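Local atomic coordinates of minor capsid protein (Cafeteriavirus-dependent mavirus, PDB entry 6G42), a protein that forms the penton of the mavirus capsid, with five copies of a single jelly-roll subunit probably assembling into the capsomer of the fivefold vertices. Residues K141-T146 against D186-A192; H71-V75 against N159-D165; Q74-F78 against T116-C121; Y104-D108 against Q242-Q246. All coordinates share one frame; numbering follows the deposited sequence.

Three of the four contacts lie wholly within the part of the chain between jelly-roll strands 49-62 and 201-207, and contact 4 ties that part to the loop before strand 248-264. Contacts 2 and 3 share Gln74 and Val75 of strand 74-79 and have centres about 13 Å apart: one meets helix 160-165, the other helix 106-120. That second helix also begins in contact 4, about 23 Å from contact 3 between centres. Contacts 1 and 4 touch directly, Phe142 CE2 lying 3.5 Å from Tyr106 O. Contacts 1 and 2 both reach the second subunit, and contact 4 reaches the third, so the region also takes part in subunit interfaces of the pentamer.

Contact 1 (K141-T146 against D186-A192); sequences KFEITT and DVETQDA
The carbonyl oxygen of Asp186 starts the pairing by accepting the backbone N-H of Thr146, with Thr146 N and Asp186 O 2.8 Å apart. A weak bond from Thr146 OG1 reaches the same oxygen, because a first torsion of 39° sets that hydroxyl between its own backbone N and carbonyl carbon. The carboxylate of Asp186 forms a salt bridge with Arg151. Val187 makes a non-hydrogen-bonded antiparallel pair with Thr145; their side chains run side by side, Val187 CG2 3.9 Å from Thr145 OG1, while CG1 meets the carboxylate of Glu143, whose OE2 is bonded to Asn136. Glu188 and Ile144 follow as a hydrogen-bonded pair, with Ile144 N to Glu188 O 2.9 Å and Glu188 N to Ile144 O 3.0 Å. The Glu188 side chain bends at its second torsion and leads off to the backbone N of Asn184. Thr189 shares the face of Val187, and the extended Glu143 passes obliquely over it, CG 3.9 Å from Thr189 OG1. At Gln190 a side chain takes over from the main chain: OE1 accepts from Phe142 N at 2.9 Å, almost straight at 167°, and lies in the plane of the Phe142 ring at its edge. The return bond, Gln190 N to Phe142 O, is weak. Finally, the outstretched Lys141 passes Gln190 O and brings CE 3.8 Å from Ala192 CA. Pairing along this side of the three-stranded sheet is thus prolonged past strand 187-189 by a glutamine amide, which satisfies the main-chain N-H of the buried Phe142.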
loop_
_atom_site.group_PDB
_atom_site.type_symbol
_atom_site.label_atom_id
_atom_site.label_comp_id
_atom_site.label_asym_id
_atom_site.label_seq_id
_atom_site.Cartn_x
_atom_site.Cartn_y
_atom_site.Cartn_z
ATOM N N LYS C 141 -8.938 17.239 -10.846
ATOM C CA LYS C 141 -8.174 17.768 -11.974
ATOM C C LYS C 141 -8.915 18.951 -12.567
ATOM O O LYS C 141 -10.146 18.952 -12.615
ATOM C CB LYS C 141 -8.017 16.707 -13.055
ATOM C CG LYS C 141 -7.125 15.545 -12.666
ATOM C CD LYS C 141 -7.331 14.370 -13.607
ATOM C CE LYS C 141 -6.260 13.312 -13.419
ATOM N NZ LYS C 141 -6.366 12.248 -14.451
ATOM N N PHE C 142 -8.164 19.951 -13.017
ATOM C CA PHE C 142 -8.741 21.123 -13.668
ATOM C C PHE C 142 -9.006 20.825 -15.140
ATOM O O PHE C 142 -8.235 20.103 -15.785
ATOM C CB PHE C 142 -7.820 22.334 -13.521
ATOM C CG PHE C 142 -7.725 22.848 -12.113
ATOM C CD1 PHE C 142 -6.832 22.280 -11.213
ATOM C CD2 PHE C 142 -8.535 23.899 -11.681
ATOM C CE1 PHE C 142 -6.741 22.751 -9.909
ATOM C CE2 PHE C 142 -8.448 24.374 -10.377
ATOM C CZ PHE C 142 -7.550 23.798 -9.488
ATOM N N GLU C 143 -10.101 21.387 -15.654
ATOM C CA GLU C 143 -10.560 21.155 -17.028
ATOM C C GLU C 143 -10.733 22.469 -17.782
ATOM O O GLU C 143 -11.089 23.489 -17.189
ATOM C CB GLU C 143 -11.902 20.419 -17.021
ATOM C CG GLU C 143 -11.885 19.073 -16.321
ATOM C CD GLU C 143 -13.220 18.363 -16.411
ATOM O OE1 GLU C 143 -14.258 18.987 -16.114
ATOM O OE2 GLU C 143 -13.235 17.166 -16.761
ATOM N N ILE C 144 -10.492 22.424 -19.091
ATOM C CA ILE C 144 -10.764 23.543 -19.995
ATOM C C ILE C 144 -11.803 23.067 -21.001
ATOM O O ILE C 144 -11.582 22.075 -21.702
ATOM C CB ILE C 144 -9.487 24.027 -20.720
ATOM C CG1 ILE C 144 -8.516 24.660 -19.717
ATOM C CG2 ILE C 144 -9.815 25.051 -21.802
ATOM C CD1 ILE C 144 -7.074 24.678 -20.177
ATOM N N THR C 145 -12.931 23.776 -21.055
ATOM C CA THR C 145 -14.015 23.493 -22.003
ATOM C C THR C 145 -14.003 24.534 -23.122
ATOM O O THR C 145 -13.854 25.731 -22.861
ATOM C CB THR C 145 -15.382 23.473 -21.298
ATOM O OG1 THR C 145 -15.357 22.487 -20.262
ATOM C CG2 THR C 145 -16.513 23.139 -22.277
ATOM N N THR C 146 -14.178 24.059 -24.356
ATOM C CA THR C 146 -14.016 24.877 -25.565
ATOM C C THR C 146 -14.914 24.401 -26.708
ATOM O O THR C 146 -15.277 23.226 -26.775
ATOM C CB THR C 146 -12.553 24.856 -26.068
ATOM O OG1 THR C 146 -12.006 23.540 -25.924
ATOM C CG2 THR C 146 -11.691 25.836 -25.292
ATOM N N ASP C 186 -13.676 18.890 -26.973
ATOM C CA ASP C 186 -14.599 19.831 -26.310
ATOM C C ASP C 186 -14.153 20.093 -24.880
ATOM O O ASP C 186 -13.884 21.236 -24.506
ATOM C CB ASP C 186 -16.050 19.302 -26.303
ATOM C CG ASP C 186 -16.854 19.693 -27.550
ATOM O OD1 ASP C 186 -16.382 20.499 -28.379
ATOM O OD2 ASP C 186 -17.992 19.193 -27.689
ATOM N N VAL C 187 -14.059 19.013 -24.108
ATOM C CA VAL C 187 -13.630 19.058 -22.712
ATOM C C VAL C 187 -12.261 18.380 -22.607
ATOM O O VAL C 187 -12.156 17.163 -22.763
ATOM C CB VAL C 187 -14.660 18.354 -21.794
ATOM C CG1 VAL C 187 -14.222 18.391 -20.333
ATOM C CG2 VAL C 187 -16.034 19.000 -21.944
ATOM N N GLU C 188 -11.223 19.182 -22.360
ATOM C CA GLU C 188 -9.853 18.686 -22.140
ATOM C C GLU C 188 -9.477 18.800 -20.658
ATOM O O GLU C 188 -9.727 19.827 -20.024
ATOM C CB GLU C 188 -8.845 19.466 -22.995
ATOM C CG GLU C 188 -8.858 19.109 -24.480
ATOM C CD GLU C 188 -8.083 17.844 -24.831
ATOM O OE1 GLU C 188 -7.655 17.093 -23.924
ATOM O OE2 GLU C 188 -7.898 17.596 -26.041
ATOM N N THR C 189 -8.865 17.742 -20.128
ATOM C CA THR C 189 -8.525 17.642 -18.705
ATOM C C THR C 189 -7.036 17.337 -18.522
ATOM O O THR C 189 -6.378 16.855 -19.439
ATOM C CB THR C 189 -9.402 16.576 -17.986
ATOM O OG1 THR C 189 -9.036 16.488 -16.602
ATOM C CG2 THR C 189 -9.275 15.197 -18.631
ATOM N N GLN C 190 -6.523 17.642 -17.332
ATOM C CA GLN C 190 -5.146 17.316 -16.941
ATOM C C GLN C 190 -4.915 15.808 -17.005
ATOM O O GLN C 190 -5.817 15.035 -16.684
ATOM C CB GLN C 190 -4.891 17.782 -15.501
ATOM C CG GLN C 190 -4.741 19.284 -15.301
ATOM C CD GLN C 190 -4.477 19.662 -13.842
ATOM O OE1 GLN C 190 -5.345 19.506 -12.986
ATOM N NE2 GLN C 190 -3.279 20.169 -13.558
ATOM N N ASP C 191 -3.715 15.387 -17.403
ATOM C CA ASP C 191 -3.360 13.951 -17.354
ATOM C C ASP C 191 -2.979 13.448 -15.937
ATOM O O ASP C 191 -2.818 12.241 -15.734
ATOM C CB ASP C 191 -2.319 13.552 -18.444
ATOM C CG ASP C 191 -0.903 14.122 -18.211
ATOM O OD1 ASP C 191 -0.325 13.973 -17.111
ATOM O OD2 ASP C 191 -0.331 14.671 -19.181
ATOM N N ALA C 192 -2.859 14.366 -14.974
ATOM C CA ALA C 192 -2.500 14.042 -13.585
ATOM C C ALA C 192 -2.893 15.160 -12.617
ATOM O O ALA C 192 -2.933 16.334 -12.988
ATOM C CB ALA C 192 -1.007 13.773 -13.477
#

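Contact 2 (H71-V75 against N159-D165); sequences HDYQV and NDDMRVD
Met162 lays its sulfur over one face of the Tyr73 ring, SD 3.9 Å from the ring centroid and 26° off the normal, a Met-aromatic contact. Two bends in the methionine chain bring the thioether there, and its CE continues to Val75 CG1. His71 CB covers the opposite face of the ring. At the far end, Tyr73 OH donates to Asp165 OD2 over 2.7 Å, the carboxylate oxygen accepting with its anti lone pair; the carboxylate stands 86° from the ring plane, and His71 ND1 lies 3.0 Å from the same Asp165 OD2. The other oxygen of Asp165 forms a salt bridge with Lys60 of the second subunit.

Around the backbone of Asp72 and Gln74 the helix start supplies the polar grip. Asn159 ND2 donates to Asp72 O at 2.9 Å, nearly in the plane of both groups, while Asn159 OD1 takes a weak bond from Gln74 N. Asn159 N reaches Gln74 O at 3.2 Å. Asp161 OD2 accepts from Asp72 N at 3.1 Å, and Asp161 OD1 is held by Gln294 of the second subunit.

With its first torsion at 74°, Asn159 also turns OD1 back toward Met162 N, a weak capping bond. This is an asparagine N-cap on helix 160-165, here joined to the beginning of strand 74-79 just where the antiparallel neighbour 154-158 gives way to the helix.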
loop_
_atom_site.group_PDB
_atom_site.type_symbol
_atom_site.label_atom_id
_atom_site.label_comp_id
_atom_site.label_asym_id
_atom_site.label_seq_id
_atom_site.Cartn_x
_atom_site.Cartn_y
_atom_site.Cartn_z
ATOM N N HIS C 71 2.106 33.199 -5.801
ATOM C CA HIS C 71 1.968 32.912 -7.236
ATOM C C HIS C 71 1.736 34.192 -8.046
ATOM O O HIS C 71 1.027 35.092 -7.599
ATOM C CB HIS C 71 0.803 31.947 -7.478
ATOM C CG HIS C 71 0.778 30.772 -6.547
ATOM N ND1 HIS C 71 1.398 29.576 -6.833
ATOM C CD2 HIS C 71 0.197 30.612 -5.334
ATOM C CE1 HIS C 71 1.206 28.732 -5.834
ATOM N NE2 HIS C 71 0.478 29.335 -4.912
ATOM N N ASP C 72 2.332 34.253 -9.237
ATOM C CA ASP C 72 2.144 35.366 -10.181
ATOM C C ASP C 72 1.609 34.829 -11.506
ATOM O O ASP C 72 2.348 34.695 -12.480
ATOM C CB ASP C 72 3.465 36.114 -10.411
ATOM C CG ASP C 72 4.011 36.759 -9.145
ATOM O OD1 ASP C 72 3.237 37.405 -8.403
ATOM O OD2 ASP C 72 5.229 36.632 -8.896
ATOM N N TYR C 73 0.317 34.522 -11.530
ATOM C CA TYR C 73 -0.310 33.926 -12.711
ATOM C C TYR C 73 -0.691 34.985 -13.742
ATOM O O TYR C 73 -0.983 36.126 -13.389
ATOM C CB TYR C 73 -1.552 33.101 -12.329
ATOM C CG TYR C 73 -1.308 31.874 -11.451
ATOM C CD1 TYR C 73 -0.053 31.247 -11.378
ATOM C CD2 TYR C 73 -2.358 31.313 -10.720
ATOM C CE1 TYR C 73 0.145 30.127 -10.580
ATOM C CE2 TYR C 73 -2.167 30.193 -9.923
ATOM C CZ TYR C 73 -0.914 29.604 -9.852
ATOM O OH TYR C 73 -0.721 28.495 -9.062
ATOM N N GLN C 74 -0.678 34.579 -15.013
ATOM C CA GLN C 74 -1.153 35.390 -16.137
ATOM C C GLN C 74 -1.698 34.476 -17.226
ATOM O O GLN C 74 -1.013 33.541 -17.646
ATOM C CB GLN C 74 -0.029 36.216 -16.766
ATOM C CG GLN C 74 0.532 37.339 -15.911
ATOM C CD GLN C 74 1.553 38.196 -16.656
ATOM O OE1 GLN C 74 1.588 38.225 -17.890
ATOM N NE2 GLN C 74 2.392 38.902 -15.899
ATOM N N VAL C 75 -2.916 34.758 -17.683
ATOM C CA VAL C 75 -3.471 34.105 -18.880
ATOM C C VAL C 75 -3.376 35.044 -20.079
ATOM O O VAL C 75 -3.080 36.229 -19.930
ATOM C CB VAL C 75 -4.925 33.600 -18.697
ATOM C CG1 VAL C 75 -4.960 32.461 -17.691
ATOM C CG2 VAL C 75 -5.885 34.715 -18.292
ATOM N N ASN C 159 1.387 31.663 -18.585
ATOM C CA ASN C 159 2.756 32.103 -18.251
ATOM C C ASN C 159 3.474 31.018 -17.431
ATOM O O ASN C 159 2.882 29.982 -17.128
ATOM C CB ASN C 159 2.760 33.472 -17.548
ATOM C CG ASN C 159 2.276 33.415 -16.111
ATOM O OD1 ASN C 159 1.471 32.565 -15.746
ATOM N ND2 ASN C 159 2.742 34.352 -15.294
ATOM N N ASP C 160 4.730 31.255 -17.069
ATOM C CA ASP C 160 5.560 30.204 -16.474
ATOM C C ASP C 160 5.103 29.715 -15.089
ATOM O O ASP C 160 5.312 28.551 -14.761
ATOM C CB ASP C 160 7.033 30.620 -16.420
ATOM C CG ASP C 160 7.974 29.427 -16.256
ATOM O OD1 ASP C 160 7.780 28.406 -16.956
ATOM O OD2 ASP C 160 8.903 29.511 -15.419
ATOM N N ASP C 161 4.493 30.582 -14.284
ATOM C CA ASP C 161 3.919 30.145 -12.999
ATOM C C ASP C 161 2.683 29.256 -13.195
ATOM O O ASP C 161 2.528 28.254 -12.495
ATOM C CB ASP C 161 3.608 31.336 -12.083
ATOM C CG ASP C 161 4.853 31.873 -11.363
ATOM O OD1 ASP C 161 5.989 31.638 -11.835
ATOM O OD2 ASP C 161 4.691 32.538 -10.313
ATOM N N MET C 162 1.823 29.622 -14.143
ATOM C CA MET C 162 0.673 28.792 -14.531
ATOM C C MET C 162 1.128 27.465 -15.143
ATOM O O MET C 162 0.641 26.403 -14.769
ATOM C CB MET C 162 -0.215 29.537 -15.534
ATOM C CG MET C 162 -1.054 30.652 -14.926
ATOM S SD MET C 162 -2.564 30.048 -14.152
ATOM C CE MET C 162 -3.561 29.710 -15.598
ATOM N N ARG C 163 2.058 27.551 -16.088
ATOM C CA ARG C 163 2.687 26.384 -16.713
ATOM C C ARG C 163 3.108 25.336 -15.682
ATOM O O ARG C 163 2.737 24.171 -15.788
ATOM C CB ARG C 163 3.904 26.844 -17.529
ATOM C CG ARG C 163 4.825 25.753 -18.069
ATOM C CD ARG C 163 4.173 24.966 -19.182
ATOM N NE ARG C 163 5.159 24.150 -19.896
ATOM C CZ ARG C 163 5.431 22.868 -19.654
ATOM N NH1 ARG C 163 4.802 22.181 -18.695
ATOM N NH2 ARG C 163 6.356 22.257 -20.390
ATOM N N VAL C 164 3.876 25.765 -14.686
ATOM C CA VAL C 164 4.426 24.852 -13.682
ATOM C C VAL C 164 3.318 24.242 -12.816
ATOM O O VAL C 164 3.248 23.016 -12.668
ATOM C CB VAL C 164 5.522 25.531 -12.815
ATOM C CG1 VAL C 164 6.001 24.613 -11.697
ATOM C CG2 VAL C 164 6.719 25.902 -13.677
ATOM N N ASP C 165 2.452 25.087 -12.263
ATOM C CA ASP C 165 1.414 24.619 -11.334
ATOM C C ASP C 165 0.265 23.853 -11.996
ATOM O O ASP C 165 -0.442 23.112 -11.311
ATOM C CB ASP C 165 0.886 25.778 -10.487
ATOM C CG ASP C 165 1.910 26.280 -9.469
ATOM O OD1 ASP C 165 3.033 25.729 -9.384
ATOM O OD2 ASP C 165 1.590 27.237 -8.739
#

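Contact 3 (Q74-F78 against T116-C121); sequences QVGIF and TLAGLC
Val75 and Ile77 face Leu117 and Leu120 where helix 106-120 packs on the face of a five-stranded antiparallel sheet (alpha/beta packing), across its strand 74-79. The short segments come within 8.7 Å of each other, their N-to-C directions 37° apart, and the join is made by apolar side chains.

The close part runs along one side of each element. Val75 sends CG2 into the corner between two helix residues, 3.8 Å from Thr116 CG2 and 3.9 Å from Leu117 CD1. The first torsion of this valine places CG2 between its backbone N and carbonyl carbon, which puts it on the side of the helix. The valine and Leu117 side chains cross at about a right angle. Thr116 offers its methyl here and gives its hydroxyl to Ala112 O one turn back in the helix, so the interface receives carbon rather than oxygen. Farther along, Ile77 CD1 turns toward the sulfur of Cys121, which also packs on Ile130.

The outer sides are quite different. Alternation along the strand turns Gln74 away from the helix, its OE1 bonded to Tyr178, and carries Phe78 toward Met157 and Ile85 of the flanking strands. Ala118 and Gly119 lie on the more exposed side of the helix, beyond the strand's side chains.

Leu120 lies between the two, on the less buried side of the contact. Its side chain and that of Ile77 run past each other in opposite directions, and Leu120 CD2 rests 3.8 Å from Gly76 CA and 4.0 Å from Ile77 CG1.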
loop_
_atom_site.group_PDB
_atom_site.type_symbol
_atom_site.label_atom_id
_atom_site.label_comp_id
_atom_site.label_asym_id
_atom_site.label_seq_id
_atom_site.Cartn_x
_atom_site.Cartn_y
_atom_site.Cartn_z
ATOM N N GLN C 74 -0.678 34.579 -15.013
ATOM C CA GLN C 74 -1.153 35.390 -16.137
ATOM C C GLN C 74 -1.698 34.476 -17.226
ATOM O O GLN C 74 -1.013 33.541 -17.646
ATOM C CB GLN C 74 -0.029 36.216 -16.766
ATOM C CG GLN C 74 0.532 37.339 -15.911
ATOM C CD GLN C 74 1.553 38.196 -16.656
ATOM O OE1 GLN C 74 1.588 38.225 -17.890
ATOM N NE2 GLN C 74 2.392 38.902 -15.899
ATOM N N VAL C 75 -2.916 34.758 -17.683
ATOM C CA VAL C 75 -3.471 34.105 -18.880
ATOM C C VAL C 75 -3.376 35.044 -20.079
ATOM O O VAL C 75 -3.080 36.229 -19.930
ATOM C CB VAL C 75 -4.925 33.600 -18.697
ATOM C CG1 VAL C 75 -4.960 32.461 -17.691
ATOM C CG2 VAL C 75 -5.885 34.715 -18.292
ATOM N N GLY C 76 -3.610 34.495 -21.266
ATOM C CA GLY C 76 -3.577 35.270 -22.506
ATOM C C GLY C 76 -4.271 34.558 -23.646
ATOM O O GLY C 76 -4.669 33.401 -23.514
ATOM N N ILE C 77 -4.430 35.262 -24.765
ATOM C CA ILE C 77 -5.061 34.696 -25.964
ATOM C C ILE C 77 -4.225 35.015 -27.195
ATOM O O ILE C 77 -3.858 36.168 -27.424
ATOM C CB ILE C 77 -6.505 35.195 -26.148
ATOM C CG1 ILE C 77 -7.258 35.036 -24.824
ATOM C CG2 ILE C 77 -7.188 34.433 -27.283
ATOM C CD1 ILE C 77 -8.751 35.221 -24.890
ATOM N N PHE C 78 -3.949 33.972 -27.979
ATOM C CA PHE C 78 -3.073 34.032 -29.146
ATOM C C PHE C 78 -3.888 33.681 -30.384
ATOM O O PHE C 78 -4.440 32.582 -30.476
ATOM C CB PHE C 78 -1.926 33.034 -28.969
ATOM C CG PHE C 78 -0.863 33.114 -30.030
ATOM C CD1 PHE C 78 0.143 34.069 -29.953
ATOM C CD2 PHE C 78 -0.849 32.215 -31.093
ATOM C CE1 PHE C 78 1.133 34.136 -30.925
ATOM C CE2 PHE C 78 0.138 32.276 -32.068
ATOM C CZ PHE C 78 1.132 33.238 -31.983
ATOM N N THR C 116 -10.939 35.936 -14.952
ATOM C CA THR C 116 -9.815 36.599 -15.628
ATOM C C THR C 116 -9.854 36.329 -17.134
ATOM O O THR C 116 -9.664 37.236 -17.945
ATOM C CB THR C 116 -8.464 36.099 -15.079
ATOM O OG1 THR C 116 -8.481 36.155 -13.652
ATOM C CG2 THR C 116 -7.300 36.944 -15.603
ATOM N N LEU C 117 -10.092 35.069 -17.485
ATOM C CA LEU C 117 -10.169 34.633 -18.872
ATOM C C LEU C 117 -11.403 35.185 -19.591
ATOM O O LEU C 117 -11.328 35.557 -20.762
ATOM C CB LEU C 117 -10.153 33.103 -18.931
ATOM C CG LEU C 117 -9.733 32.444 -20.243
ATOM C CD1 LEU C 117 -8.292 32.768 -20.618
ATOM C CD2 LEU C 117 -9.911 30.941 -20.120
ATOM N N ALA C 118 -12.530 35.239 -18.882
ATOM C CA ALA C 118 -13.774 35.807 -19.418
ATOM C C ALA C 118 -13.659 37.315 -19.634
ATOM O O ALA C 118 -14.077 37.829 -20.669
ATOM C CB ALA C 118 -14.940 35.497 -18.492
ATOM N N GLY C 119 -13.095 38.011 -18.649
ATOM C CA GLY C 119 -12.821 39.448 -18.752
ATOM C C GLY C 119 -11.908 39.838 -19.905
ATOM O O GLY C 119 -12.083 40.899 -20.504
ATOM N N LEU C 120 -10.940 38.980 -20.216
ATOM C CA LEU C 120 -10.013 39.201 -21.335
ATOM C C LEU C 120 -10.652 38.897 -22.699
ATOM O O LEU C 120 -10.251 39.471 -23.712
ATOM C CB LEU C 120 -8.746 38.361 -21.142
ATOM C CG LEU C 120 -7.547 38.653 -22.050
ATOM C CD1 LEU C 120 -6.976 40.044 -21.798
ATOM C CD2 LEU C 120 -6.477 37.591 -21.844
ATOM N N CYS C 121 -11.629 37.988 -22.715
ATOM C CA CYS C 121 -12.438 37.696 -23.916
ATOM C C CYS C 121 -13.618 38.660 -24.161
ATOM O O CYS C 121 -14.301 38.542 -25.181
ATOM C CB CYS C 121 -13.001 36.269 -23.841
ATOM S SG CYS C 121 -11.781 34.938 -23.888
#

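Contact 4 (Y104-D108 against Q242-Q246); sequences YDYVD and QQNNQ
Asp105 OD1 is gripped by two donors that come from opposite faces of its carboxylate: Val107 N at 2.8 Å and, across the contact, Asn245 ND2 at 3.2 Å. The first is the capping bond of an aspartate N-cap and meets the oxygen on its anti side; the second arrives from above the carboxylate plane, 60° out of it, though it lies in the asparagine's own amide plane. Such a carboxylate would probably be favoured by the positive end of the helix.

The other end of the same amide takes a main-chain donor. Tyr106 N points almost straight, at 171°, to Asn245 OD1 over 2.8 Å, so Asn245 bridges the cap residue and the first residue of the helix. A first torsion of -170° extends the asparagine toward the helix start. Tyr106 slides past it in the opposite direction, its CD2 3.3 Å from Asn245 OD1, and brings its hydroxyl 3.6 Å from Gln242 CG; Tyr106 OH also makes a weak hydrogen bond to Leu65 O.

Gln242 in turn steadies the loop: its NE2 donates to Asn244 O at 2.9 Å and also to Gln246 O, while OE1 is taken by Tyr240.

Asp191 and Ala192 of the third subunit pack against the loop. The contact thus fastens this connection between strands 236-239 and 248-264 to the start of helix 106-120, and Phe135 of strand 132-136 packs on Tyr106, Val107 and Asn245.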
loop_
_atom_site.group_PDB
_atom_site.type_symbol
_atom_site.label_atom_id
_atom_site.label_comp_id
_atom_site.label_asym_id
_atom_site.label_seq_id
_atom_site.Cartn_x
_atom_site.Cartn_y
_atom_site.Cartn_z
ATOM N N TYR C 104 -9.705 28.449 0.441
ATOM C CA TYR C 104 -10.042 27.167 1.079
ATOM C C TYR C 104 -10.771 26.153 0.181
ATOM O O TYR C 104 -11.294 25.151 0.670
ATOM C CB TYR C 104 -10.854 27.450 2.352
ATOM C CG TYR C 104 -10.043 28.147 3.426
ATOM C CD1 TYR C 104 -9.861 29.533 3.411
ATOM C CD2 TYR C 104 -9.437 27.417 4.451
ATOM C CE1 TYR C 104 -9.103 30.167 4.387
ATOM C CE2 TYR C 104 -8.675 28.043 5.430
ATOM C CZ TYR C 104 -8.514 29.416 5.397
ATOM O OH TYR C 104 -7.755 30.029 6.373
ATOM N N ASP C 105 -10.761 26.382 -1.129
ATOM C CA ASP C 105 -11.509 25.554 -2.077
ATOM C C ASP C 105 -10.897 25.702 -3.474
ATOM O O ASP C 105 -10.779 26.815 -3.988
ATOM C CB ASP C 105 -12.981 25.982 -2.083
ATOM C CG ASP C 105 -13.892 24.983 -2.780
ATOM O OD1 ASP C 105 -13.518 24.424 -3.838
ATOM O OD2 ASP C 105 -15.009 24.768 -2.270
ATOM N N TYR C 106 -10.525 24.581 -4.093
ATOM C CA TYR C 106 -9.927 24.602 -5.438
ATOM C C TYR C 106 -10.916 24.944 -6.549
ATOM O O TYR C 106 -10.490 25.266 -7.661
ATOM C CB TYR C 106 -9.191 23.285 -5.749
ATOM C CG TYR C 106 -7.930 23.109 -4.918
ATOM C CD1 TYR C 106 -6.878 24.030 -5.002
ATOM C CD2 TYR C 106 -7.793 22.044 -4.036
ATOM C CE1 TYR C 106 -5.738 23.889 -4.230
ATOM C CE2 TYR C 106 -6.650 21.898 -3.269
ATOM C CZ TYR C 106 -5.628 22.818 -3.372
ATOM O OH TYR C 106 -4.502 22.670 -2.599
ATOM N N VAL C 107 -12.216 24.879 -6.252
ATOM C CA VAL C 107 -13.254 25.381 -7.167
ATOM C C VAL C 107 -13.069 26.889 -7.346
ATOM O O VAL C 107 -13.064 27.378 -8.480
ATOM C CB VAL C 107 -14.692 25.073 -6.679
ATOM C CG1 VAL C 107 -15.732 25.679 -7.614
ATOM C CG2 VAL C 107 -14.925 23.567 -6.576
ATOM N N ASP C 108 -12.905 27.601 -6.227
ATOM C CA ASP C 108 -12.681 29.056 -6.228
ATOM C C ASP C 108 -11.402 29.468 -6.952
ATOM O O ASP C 108 -11.359 30.528 -7.583
ATOM C CB ASP C 108 -12.639 29.610 -4.795
ATOM C CG ASP C 108 -13.983 29.528 -4.081
ATOM O OD1 ASP C 108 -15.041 29.654 -4.739
ATOM O OD2 ASP C 108 -13.976 29.354 -2.847
ATOM N N GLN C 242 -1.558 17.650 0.500
ATOM C CA GLN C 242 -2.961 17.873 0.173
ATOM C C GLN C 242 -3.419 16.805 -0.822
ATOM O O GLN C 242 -3.000 16.806 -1.983
ATOM C CB GLN C 242 -3.167 19.280 -0.391
ATOM C CG GLN C 242 -4.622 19.730 -0.474
ATOM C CD GLN C 242 -5.311 19.831 0.884
ATOM O OE1 GLN C 242 -4.752 20.374 1.843
ATOM N NE2 GLN C 242 -6.544 19.317 0.967
ATOM N N GLN C 243 -4.281 15.903 -0.347
ATOM C CA GLN C 243 -4.743 14.731 -1.111
ATOM C C GLN C 243 -5.939 15.018 -2.025
ATOM O O GLN C 243 -6.090 14.390 -3.071
ATOM C CB GLN C 243 -5.137 13.610 -0.144
ATOM C CG GLN C 243 -4.003 13.090 0.733
ATOM C CD GLN C 243 -3.040 12.156 0.015
ATOM O OE1 GLN C 243 -3.333 11.643 -1.070
ATOM N NE2 GLN C 243 -1.879 11.920 0.630
ATOM N N ASN C 244 -6.786 15.955 -1.608
ATOM C CA ASN C 244 -8.074 16.215 -2.255
ATOM C C ASN C 244 -8.523 17.663 -1.981
ATOM O O ASN C 244 -7.724 18.484 -1.534
ATOM C CB ASN C 244 -9.097 15.196 -1.740
ATOM C CG ASN C 244 -9.313 15.288 -0.243
ATOM O OD1 ASN C 244 -8.657 16.068 0.449
ATOM N ND2 ASN C 244 -10.226 14.478 0.271
ATOM N N ASN C 245 -9.792 17.968 -2.230
ATOM C CA ASN C 245 -10.322 19.318 -2.040
ATOM C C ASN C 245 -11.013 19.507 -0.675
ATOM O O ASN C 245 -12.065 20.141 -0.586
ATOM C CB ASN C 245 -11.283 19.633 -3.187
ATOM C CG ASN C 245 -11.709 21.086 -3.211
ATOM O OD1 ASN C 245 -10.889 21.987 -3.043
ATOM N ND2 ASN C 245 -13.000 21.320 -3.404
ATOM N N GLN C 246 -10.411 18.967 0.383
ATOM C CA GLN C 246 -10.970 19.062 1.727
ATOM C C GLN C 246 -10.174 20.056 2.561
ATOM O O GLN C 246 -9.009 19.810 2.875
ATOM C CB GLN C 246 -10.958 17.701 2.421
ATOM C CG GLN C 246 -12.104 16.780 2.056
ATOM C CD GLN C 246 -12.224 15.615 3.033
ATOM O OE1 GLN C 246 -11.433 14.665 2.987
ATOM N NE2 GLN C 246 -13.206 15.686 3.931
#